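Long-range contact in putative peptidase (Bacteroides fragilis, PDB 5DYN), which is a cysteine protease of the clostripain (C11) family that probably activates the Bacteroides fragilis toxin by proteolytic cleavage: residues T126-F140 and W232-K245. Residues are numbered along the deposited sequence; the frame is centred on the assembly and turned at random.
With NA (sodium ion), chain G.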
ATOM      1  N   THR B 126      14.707  -6.558  14.540  1.00 37.69           N
ATOM      2  CA  THR B 126      14.023  -5.585  15.383  1.00 38.09           C
ATOM      3  C   THR B 126      13.856  -6.105  16.809  1.00 39.76           C
ATOM      4  O   THR B 126      13.946  -5.339  17.771  1.00 35.30           O
ATOM      5  CB  THR B 126      12.649  -5.217  14.799  1.00 35.63           C
ATOM      6  OG1 THR B 126      12.799  -4.868  13.416  1.00 36.94           O
ATOM      7  CG2 THR B 126      12.054  -4.047  15.541  1.00 31.15           C
ATOM      8  N   SER B 127      13.635  -7.412  16.945  1.00 37.18           N
ATOM      9  CA  SER B 127      13.469  -8.025  18.262  1.00 38.51           C
ATOM     10  C   SER B 127      14.753  -7.966  19.086  1.00 33.82           C
ATOM     11  O   SER B 127      14.711  -8.054  20.310  1.00 37.43           O
ATOM     12  CB  SER B 127      12.998  -9.475  18.129  1.00 32.69           C
ATOM     13  OG  SER B 127      13.987 -10.278  17.511  1.00 37.31           O
ATOM     14  N   LYS B 128      15.891  -7.818  18.415  1.00 39.84           N
ATOM     15  CA  LYS B 128      17.172  -7.686  19.104  1.00 35.43           C
ATOM     16  C   LYS B 128      17.361  -6.267  19.635  1.00 36.28           C
ATOM     17  O   LYS B 128      18.222  -6.018  20.476  1.00 47.48           O
ATOM     18  CB  LYS B 128      18.330  -8.049  18.168  1.00 38.60           C
ATOM     19  CG  LYS B 128      18.311  -9.487  17.665  1.00 41.72           C
ATOM     20  CD  LYS B 128      19.454  -9.755  16.692  1.00 42.08           C
ATOM     21  CE  LYS B 128      19.704 -11.253  16.530  1.00 57.22           C
ATOM     22  NZ  LYS B 128      20.868 -11.550  15.643  1.00 58.37           N
ATOM     23  N   VAL B 129      16.549  -5.338  19.141  1.00 35.98           N
ATOM     24  CA  VAL B 129      16.701  -3.928  19.483  1.00 34.41           C
ATOM     25  C   VAL B 129      15.682  -3.446  20.512  1.00 38.55           C
ATOM     26  O   VAL B 129      16.051  -2.914  21.560  1.00 42.39           O
ATOM     27  CB  VAL B 129      16.576  -3.038  18.230  1.00 36.67           C
ATOM     28  CG1 VAL B 129      16.584  -1.567  18.618  1.00 38.21           C
ATOM     29  CG2 VAL B 129      17.692  -3.348  17.240  1.00 29.52           C
ATOM     30  N   LEU B 130      14.403  -3.641  20.203  1.00 35.34           N
ATOM     31  CA  LEU B 130      13.302  -3.039  20.958  1.00 37.68           C
ATOM     32  C   LEU B 130      13.293  -3.297  22.477  1.00 40.06           C
ATOM     33  O   LEU B 130      13.175  -2.346  23.248  1.00 35.72           O
ATOM     34  CB  LEU B 130      11.966  -3.487  20.354  1.00 32.16           C
ATOM     35  CG  LEU B 130      11.325  -2.530  19.348  1.00 35.75           C
ATOM     36  CD1 LEU B 130      12.368  -1.907  18.436  1.00 35.89           C
ATOM     37  CD2 LEU B 130      10.259  -3.250  18.533  1.00 29.95           C
ATOM     38  N   PRO B 131      13.400  -4.568  22.920  1.00 39.87           N
ATOM     39  CA  PRO B 131      13.358  -4.762  24.376  1.00 35.80           C
ATOM     40  C   PRO B 131      14.555  -4.129  25.071  1.00 36.91           C
ATOM     41  O   PRO B 131      14.454  -3.662  26.202  1.00 41.55           O
ATOM     42  CB  PRO B 131      13.390  -6.289  24.536  1.00 33.88           C
ATOM     43  CG  PRO B 131      13.022  -6.837  23.197  1.00 38.12           C
ATOM     44  CD  PRO B 131      13.543  -5.851  22.208  1.00 32.82           C
ATOM     45  N   ARG B 132      15.678  -4.110  24.366  1.00 41.68           N
ATOM     46  CA  ARG B 132      16.948  -3.645  24.902  1.00 38.36           C
ATOM     47  C   ARG B 132      16.997  -2.126  25.070  1.00 45.21           C
ATOM     48  O   ARG B 132      17.678  -1.614  25.961  1.00 48.28           O
ATOM     49  CB  ARG B 132      18.077  -4.120  23.985  1.00 42.98           C
ATOM     50  CG  ARG B 132      19.485  -3.870  24.474  1.00 48.93           C
ATOM     51  CD  ARG B 132      20.450  -4.745  23.689  1.00 54.59           C
ATOM     52  NE  ARG B 132      21.804  -4.200  23.644  1.00 52.87           N
ATOM     53  CZ  ARG B 132      22.782  -4.708  22.901  1.00 59.79           C
ATOM     54  NH1 ARG B 132      22.554  -5.772  22.143  1.00 68.58           N
ATOM     55  NH2 ARG B 132      23.986  -4.151  22.911  1.00 52.73           N
ATOM     56  N   TYR B 133      16.269  -1.407  24.219  1.00 41.52           N
ATOM     57  CA  TYR B 133      16.330   0.052  24.216  1.00 36.37           C
ATOM     58  C   TYR B 133      15.011   0.704  24.614  1.00 34.83           C
ATOM     59  O   TYR B 133      14.897   1.928  24.627  1.00 36.88           O
ATOM     60  CB  TYR B 133      16.763   0.559  22.840  1.00 37.66           C
ATOM     61  CG  TYR B 133      18.216   0.289  22.540  1.00 37.53           C
ATOM     62  CD1 TYR B 133      18.608  -0.886  21.913  1.00 32.85           C
ATOM     63  CD2 TYR B 133      19.201   1.204  22.895  1.00 33.59           C
ATOM     64  CE1 TYR B 133      19.933  -1.139  21.641  1.00 36.62           C
ATOM     65  CE2 TYR B 133      20.530   0.959  22.629  1.00 33.93           C
ATOM     66  CZ  TYR B 133      20.892  -0.216  22.001  1.00 38.41           C
ATOM     67  OH  TYR B 133      22.217  -0.470  21.730  1.00 36.80           O
ATOM     68  N   ILE B 134      14.015  -0.116  24.923  1.00 35.75           N
ATOM     69  CA  ILE B 134      12.735   0.386  25.410  1.00 36.15           C
ATOM     70  C   ILE B 134      12.364  -0.389  26.670  1.00 39.88           C
ATOM     71  O   ILE B 134      11.528  -1.293  26.642  1.00 37.94           O
ATOM     72  CB  ILE B 134      11.621   0.256  24.352  1.00 38.47           C
ATOM     73  CG1 ILE B 134      12.097   0.796  23.001  1.00 32.33           C
ATOM     74  CG2 ILE B 134      10.362   0.985  24.805  1.00 34.00           C
ATOM     75  CD1 ILE B 134      11.085   0.642  21.895  1.00 31.58           C
ATOM     76  N   THR B 135      13.011  -0.034  27.775  1.00 45.93           N
ATOM     77  CA  THR B 135      12.864  -0.773  29.022  1.00 44.32           C
ATOM     78  C   THR B 135      11.733  -0.228  29.889  1.00 41.50           C
ATOM     79  O   THR B 135      11.208  -0.937  30.747  1.00 45.02           O
ATOM     80  CB  THR B 135      14.176  -0.754  29.829  1.00 47.01           C
ATOM     81  OG1 THR B 135      14.604   0.601  30.017  1.00 47.00           O
ATOM     82  CG2 THR B 135      15.262  -1.520  29.088  1.00 36.30           C
ATOM     83  N   GLY B 136      11.359   1.028  29.657  1.00 43.27           N
ATOM     84  CA  GLY B 136      10.293   1.661  30.415  1.00 39.62           C
ATOM     85  C   GLY B 136       9.099   2.054  29.563  1.00 41.74           C
ATOM     86  O   GLY B 136       9.127   1.924  28.340  1.00 45.93           O
ATOM     87  N   LYS B 137       8.045   2.536  30.216  1.00 48.79           N
ATOM     88  CA  LYS B 137       6.832   2.967  29.523  1.00 46.68           C
ATOM     89  C   LYS B 137       6.683   4.482  29.584  1.00 47.74           C
ATOM     90  O   LYS B 137       6.312   5.041  30.618  1.00 48.68           O
ATOM     91  CB  LYS B 137       5.598   2.290  30.124  1.00 44.67           C
ATOM     92  CG  LYS B 137       4.281   2.708  29.484  1.00 39.78           C
ATOM     93  CD  LYS B 137       3.124   1.877  30.017  1.00 47.33           C
ATOM     94  CE  LYS B 137       1.792   2.354  29.461  1.00 52.56           C
ATOM     95  NZ  LYS B 137       0.648   1.615  30.065  1.00 49.45           N
ATOM     96  N   GLN B 138       6.961   5.137  28.463  1.00 51.49           N
ATOM     97  CA  GLN B 138       7.028   6.594  28.417  1.00 52.54           C
ATOM     98  C   GLN B 138       6.994   7.103  26.978  1.00 53.15           C
ATOM     99  O   GLN B 138       7.559   6.474  26.081  1.00 52.77           O
ATOM    100  CB  GLN B 138       8.301   7.076  29.126  1.00 51.36           C
ATOM    101  CG  GLN B 138       8.644   8.540  28.917  1.00 59.73           C
ATOM    102  CD  GLN B 138       9.902   8.949  29.655  1.00 72.92           C
ATOM    103  OE1 GLN B 138       9.834   9.542  30.732  1.00 76.72           O
ATOM    104  NE2 GLN B 138      11.059   8.634  29.080  1.00 69.37           N
ATOM    105  N   ASN B 139       6.320   8.230  26.758  1.00 46.94           N
ATOM    106  CA  ASN B 139       6.329   8.878  25.450  1.00 47.18           C
ATOM    107  C   ASN B 139       7.750   9.125  24.956  1.00 54.70           C
ATOM    108  O   ASN B 139       8.631   9.516  25.723  1.00 52.54           O
ATOM    109  CB  ASN B 139       5.558  10.199  25.493  1.00 46.65           C
ATOM    110  CG  ASN B 139       4.060  10.000  25.400  1.00 54.62           C
ATOM    111  OD1 ASN B 139       3.588   8.973  24.907  1.00 52.04           O
ATOM    112  ND2 ASN B 139       3.301  10.985  25.868  1.00 53.57           N
ATOM    113  N   PHE B 140       7.966   8.887  23.668  1.00 46.66           N
ATOM    114  CA  PHE B 140       9.294   8.999  23.086  1.00 48.75           C
ATOM    115  C   PHE B 140       9.615  10.437  22.682  1.00 44.97           C
ATOM    116  O   PHE B 140       8.715  11.244  22.456  1.00 47.60           O
ATOM    117  CB  PHE B 140       9.418   8.071  21.872  1.00 44.65           C
ATOM    118  CG  PHE B 140       9.301   6.607  22.209  1.00 44.86           C
ATOM    119  CD1 PHE B 140       8.059   6.014  22.382  1.00 42.24           C
ATOM    120  CD2 PHE B 140      10.437   5.820  22.341  1.00 38.08           C
ATOM    121  CE1 PHE B 140       7.949   4.665  22.685  1.00 34.34           C
ATOM    122  CE2 PHE B 140      10.337   4.471  22.646  1.00 39.15           C
ATOM    123  CZ  PHE B 140       9.090   3.893  22.819  1.00 38.95           C
ATOM    124  N   TRP B 232       2.986  -8.318  13.454  1.00 35.16           N
ATOM    125  CA  TRP B 232       4.296  -7.691  13.569  1.00 31.14           C
ATOM    126  C   TRP B 232       4.639  -7.438  15.031  1.00 29.21           C
ATOM    127  O   TRP B 232       5.768  -7.657  15.452  1.00 34.36           O
ATOM    128  CB  TRP B 232       4.350  -6.383  12.779  1.00 31.56           C
ATOM    129  CG  TRP B 232       5.583  -5.579  13.052  1.00 29.67           C
ATOM    130  CD1 TRP B 232       5.682  -4.478  13.853  1.00 25.27           C
ATOM    131  CD2 TRP B 232       6.899  -5.818  12.535  1.00 33.52           C
ATOM    132  NE1 TRP B 232       6.974  -4.011  13.860  1.00 30.02           N
ATOM    133  CE2 TRP B 232       7.742  -4.815  13.060  1.00 28.97           C
ATOM    134  CE3 TRP B 232       7.446  -6.778  11.676  1.00 30.48           C
ATOM    135  CZ2 TRP B 232       9.102  -4.747  12.756  1.00 29.04           C
ATOM    136  CZ3 TRP B 232       8.797  -6.708  11.376  1.00 30.89           C
ATOM    137  CH2 TRP B 232       9.610  -5.699  11.915  1.00 34.43           C
ATOM    138  N   TYR B 233       3.656  -6.986  15.801  1.00 29.22           N
ATOM    139  CA  TYR B 233       3.830  -6.768  17.234  1.00 33.68           C
ATOM    140  C   TYR B 233       4.376  -8.011  17.932  1.00 36.70           C
ATOM    141  O   TYR B 233       5.293  -7.923  18.749  1.00 33.59           O
ATOM    142  CB  TYR B 233       2.499  -6.355  17.871  1.00 32.19           C
ATOM    143  CG  TYR B 233       2.464  -6.475  19.380  1.00 31.51           C
ATOM    144  CD1 TYR B 233       2.883  -5.428  20.192  1.00 33.62           C
ATOM    145  CD2 TYR B 233       2.004  -7.636  19.995  1.00 34.40           C
ATOM    146  CE1 TYR B 233       2.851  -5.535  21.571  1.00 34.33           C
ATOM    147  CE2 TYR B 233       1.972  -7.754  21.369  1.00 26.77           C
ATOM    148  CZ  TYR B 233       2.394  -6.702  22.151  1.00 36.35           C
ATOM    149  OH  TYR B 233       2.359  -6.821  23.520  1.00 35.68           O
ATOM    150  N   LYS B 234       3.807  -9.165  17.600  1.00 36.43           N
ATOM    151  CA  LYS B 234       4.155 -10.422  18.258  1.00 37.71           C
ATOM    152  C   LYS B 234       5.601 -10.850  17.995  1.00 40.30           C
ATOM    153  O   LYS B 234       6.204 -11.545  18.814  1.00 35.14           O
ATOM    154  CB  LYS B 234       3.189 -11.523  17.809  1.00 31.85           C
ATOM    155  CG  LYS B 234       1.734 -11.236  18.164  1.00 36.25           C
ATOM    156  CD  LYS B 234       0.768 -12.146  17.420  1.00 43.95           C
ATOM    157  CE  LYS B 234      -0.680 -11.741  17.684  1.00 47.34           C
ATOM    158  NZ  LYS B 234      -1.632 -12.418  16.754  1.00 47.35           N
ATOM    159  N   VAL B 235       6.160 -10.422  16.867  1.00 38.62           N
ATOM    160  CA  VAL B 235       7.495 -10.864  16.469  1.00 36.17           C
ATOM    161  C   VAL B 235       8.534  -9.744  16.448  1.00 33.38           C
ATOM    162  O   VAL B 235       9.718 -10.003  16.249  1.00 36.37           O
ATOM    163  CB  VAL B 235       7.470 -11.529  15.071  1.00 38.07           C
ATOM    164  CG1 VAL B 235       6.646 -12.806  15.102  1.00 26.58           C
ATOM    165  CG2 VAL B 235       6.928 -10.560  14.027  1.00 32.69           C
ATOM    166  N   SER B 236       8.096  -8.505  16.651  1.00 34.09           N
ATOM    167  CA  SER B 236       8.998  -7.361  16.541  1.00 33.85           C
ATOM    168  C   SER B 236       9.805  -7.117  17.809  1.00 38.26           C
ATOM    169  O   SER B 236      10.843  -6.458  17.767  1.00 37.80           O
ATOM    170  CB  SER B 236       8.218  -6.094  16.201  1.00 35.43           C
ATOM    171  OG  SER B 236       7.223  -5.842  17.179  1.00 37.35           O
ATOM    172  N   GLY B 237       9.317  -7.630  18.934  1.00 36.47           N
ATOM    173  CA  GLY B 237       9.974  -7.424  20.211  1.00 28.94           C
ATOM    174  C   GLY B 237       9.227  -6.443  21.098  1.00 33.24           C
ATOM    175  O   GLY B 237       9.600  -6.236  22.254  1.00 31.17           O
ATOM    176  N   TRP B 238       8.176  -5.839  20.552  1.00 32.96           N
ATOM    177  CA  TRP B 238       7.367  -4.871  21.288  1.00 33.89           C
ATOM    178  C   TRP B 238       6.767  -5.466  22.558  1.00 34.31           C
ATOM    179  O   TRP B 238       6.624  -4.770  23.564  1.00 36.43           O
ATOM    180  CB  TRP B 238       6.244  -4.317  20.404  1.00 34.64           C
ATOM    181  CG  TRP B 238       6.633  -3.096  19.625  1.00 35.53           C
ATOM    182  CD1 TRP B 238       6.725  -2.983  18.268  1.00 35.18           C
ATOM    183  CD2 TRP B 238       6.985  -1.814  20.158  1.00 33.58           C
ATOM    184  NE1 TRP B 238       7.108  -1.711  17.923  1.00 35.33           N
ATOM    185  CE2 TRP B 238       7.277  -0.973  19.065  1.00 36.75           C
ATOM    186  CE3 TRP B 238       7.081  -1.295  21.454  1.00 34.46           C
ATOM    187  CZ2 TRP B 238       7.660   0.359  19.229  1.00 35.53           C
ATOM    188  CZ3 TRP B 238       7.460   0.027  21.614  1.00 32.23           C
ATOM    189  CH2 TRP B 238       7.748   0.837  20.507  1.00 32.34           C
ATOM    190  N   ALA B 239       6.421  -6.751  22.507  1.00 34.39           N
ATOM    191  CA  ALA B 239       5.831  -7.439  23.657  1.00 39.10           C
ATOM    192  C   ALA B 239       6.784  -7.468  24.850  1.00 38.03           C
ATOM    193  O   ALA B 239       6.351  -7.544  25.999  1.00 41.71           O
ATOM    194  CB  ALA B 239       5.426  -8.859  23.276  1.00 26.33           C
ATOM    195  N   ASP B 240       8.080  -7.397  24.569  1.00 37.22           N
ATOM    196  CA  ASP B 240       9.094  -7.467  25.612  1.00 34.96           C
ATOM    197  C   ASP B 240       9.640  -6.096  26.007  1.00 36.70           C
ATOM    198  O   ASP B 240      10.599  -6.007  26.771  1.00 40.44           O
ATOM    199  CB  ASP B 240      10.242  -8.373  25.163  1.00 38.30           C
ATOM    200  CG  ASP B 240       9.791  -9.796  24.899  1.00 47.73           C
ATOM    201  OD1 ASP B 240       8.941 -10.304  25.662  1.00 47.88           O
ATOM    202  OD2 ASP B 240      10.282 -10.407  23.925  1.00 58.78           O
ATOM    203  N   THR B 241       9.039  -5.030  25.483  1.00 39.91           N
ATOM    204  CA  THR B 241       9.426  -3.678  25.885  1.00 36.14           C
ATOM    205  C   THR B 241       8.701  -3.286  27.168  1.00 38.00           C
ATOM    206  O   THR B 241       7.757  -3.954  27.584  1.00 39.33           O
ATOM    207  CB  THR B 241       9.118  -2.627  24.793  1.00 36.17           C
ATOM    208  OG1 THR B 241       7.707  -2.576  24.552  1.00 40.12           O
ATOM    209  CG2 THR B 241       9.844  -2.954  23.497  1.00 30.88           C
ATOM    210  N   GLY B 242       9.141  -2.196  27.787  1.00 42.20           N
ATOM    211  CA  GLY B 242       8.508  -1.701  28.997  1.00 38.96           C
ATOM    212  C   GLY B 242       7.090  -1.213  28.764  1.00 40.96           C
ATOM    213  O   GLY B 242       6.316  -1.057  29.708  1.00 42.13           O
ATOM    214  N   TRP B 243       6.752  -0.970  27.502  1.00 45.13           N
ATOM    215  CA  TRP B 243       5.415  -0.516  27.136  1.00 42.54           C
ATOM    216  C   TRP B 243       4.369  -1.615  27.272  1.00 39.72           C
ATOM    217  O   TRP B 243       3.192  -1.331  27.488  1.00 42.10           O
ATOM    218  CB  TRP B 243       5.407   0.022  25.701  1.00 39.59           C
ATOM    219  CG  TRP B 243       5.595   1.501  25.614  1.00 40.07           C
ATOM    220  CD1 TRP B 243       6.772   2.171  25.450  1.00 34.74           C
ATOM    221  CD2 TRP B 243       4.571   2.498  25.692  1.00 40.97           C
ATOM    222  NE1 TRP B 243       6.544   3.524  25.422  1.00 35.17           N
ATOM    223  CE2 TRP B 243       5.200   3.752  25.567  1.00 39.17           C
ATOM    224  CE3 TRP B 243       3.183   2.454  25.857  1.00 41.09           C
ATOM    225  CZ2 TRP B 243       4.491   4.950  25.600  1.00 40.63           C
ATOM    226  CZ3 TRP B 243       2.480   3.644  25.888  1.00 39.25           C
ATOM    227  CH2 TRP B 243       3.134   4.874  25.761  1.00 40.54           C
ATOM    228  N   TYR B 244       4.795  -2.869  27.148  1.00 40.28           N
ATOM    229  CA  TYR B 244       3.846  -3.978  27.093  1.00 43.10           C
ATOM    230  C   TYR B 244       4.139  -5.124  28.063  1.00 48.36           C
ATOM    231  O   TYR B 244       3.232  -5.882  28.410  1.00 51.12           O
ATOM    232  CB  TYR B 244       3.786  -4.531  25.668  1.00 38.87           C
ATOM    233  CG  TYR B 244       3.145  -3.594  24.668  1.00 40.95           C
ATOM    234  CD1 TYR B 244       1.782  -3.332  24.712  1.00 37.33           C
ATOM    235  CD2 TYR B 244       3.901  -2.979  23.675  1.00 38.96           C
ATOM    236  CE1 TYR B 244       1.188  -2.479  23.804  1.00 35.96           C
ATOM    237  CE2 TYR B 244       3.315  -2.124  22.760  1.00 35.14           C
ATOM    238  CZ  TYR B 244       1.956  -1.880  22.830  1.00 39.10           C
ATOM    239  OH  TYR B 244       1.359  -1.034  21.924  1.00 36.35           O
ATOM    240  N   LYS B 245       5.392  -5.261  28.491  1.00 45.19           N
ATOM    241  CA  LYS B 245       5.775  -6.374  29.359  1.00 42.11           C
ATOM    242  C   LYS B 245       5.187  -6.229  30.756  1.00 51.52           C
ATOM    243  O   LYS B 245       4.793  -7.219  31.375  1.00 57.99           O
ATOM    244  CB  LYS B 245       7.298  -6.492  29.444  1.00 39.25           C
ATOM    245  CG  LYS B 245       7.894  -5.916  30.715  1.00 53.79           C
ATOM    246  CD  LYS B 245       9.407  -6.063  30.731  1.00 60.43           C
ATOM    247  CE  LYS B 245      10.050  -4.989  31.597  1.00 55.33           C
ATOM    248  NZ  LYS B 245      10.647  -5.569  32.830  1.00 68.78           N
TER
HETATM  249 NA    NA G 402       6.900  -1.610  14.960  1.00 40.09          NA
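Trp243 lays one face of its indole against the aliphatic chain of Lys137, whose CG stands 3.9 Å from the centroid of the six-membered ring, 17° off its normal and toward the indole rim. With CG anti to the backbone N (chi1 179°) and an extended chain beyond, Lys137 crosses the indole at about a right angle, and CE also touches the six-membered ring. Ile134 CG2 meets the edge of Trp243, whereas the Phe140 ring lies almost parallel to the five-membered ring but displaced so far that their faces hardly coincide. From the same indole, NE1 donates a bent hydrogen bond (136° at the hydrogen) to Gln138 O, approaching from above the carbonyl plane. Trp238 takes Leu130 CD2 over one face, 3.5 Å from the centroid of its five-membered ring; Phe140 CZ lies at its edge, and Ile134 CD1 packs 3.6 Å from Trp238 CH2. A sodium ion sits in the planes of two indoles, 2.6 Å from Trp232 NE1 and 3.0 Å from Trp238 NE1, with Thr213 and Tyr227 completing the site. The contact joins the end of helix 119-127, the short helix 130-133 and the loop after it to the C-terminal tail of this clostripain-family domain, which leaves helix 231-236 through Gly237, a residue with positive phi. There the backbones close to 4.0 Å between Ser127 CA and Gly237 CA. Farther along, Thr241 CG2 packs against Leu130 and Ile134, while its OG1 donates to Trp238 O. Beside it, Gly242 N gives Ile134 O a nearly straight hydrogen bond of 2.8 Å.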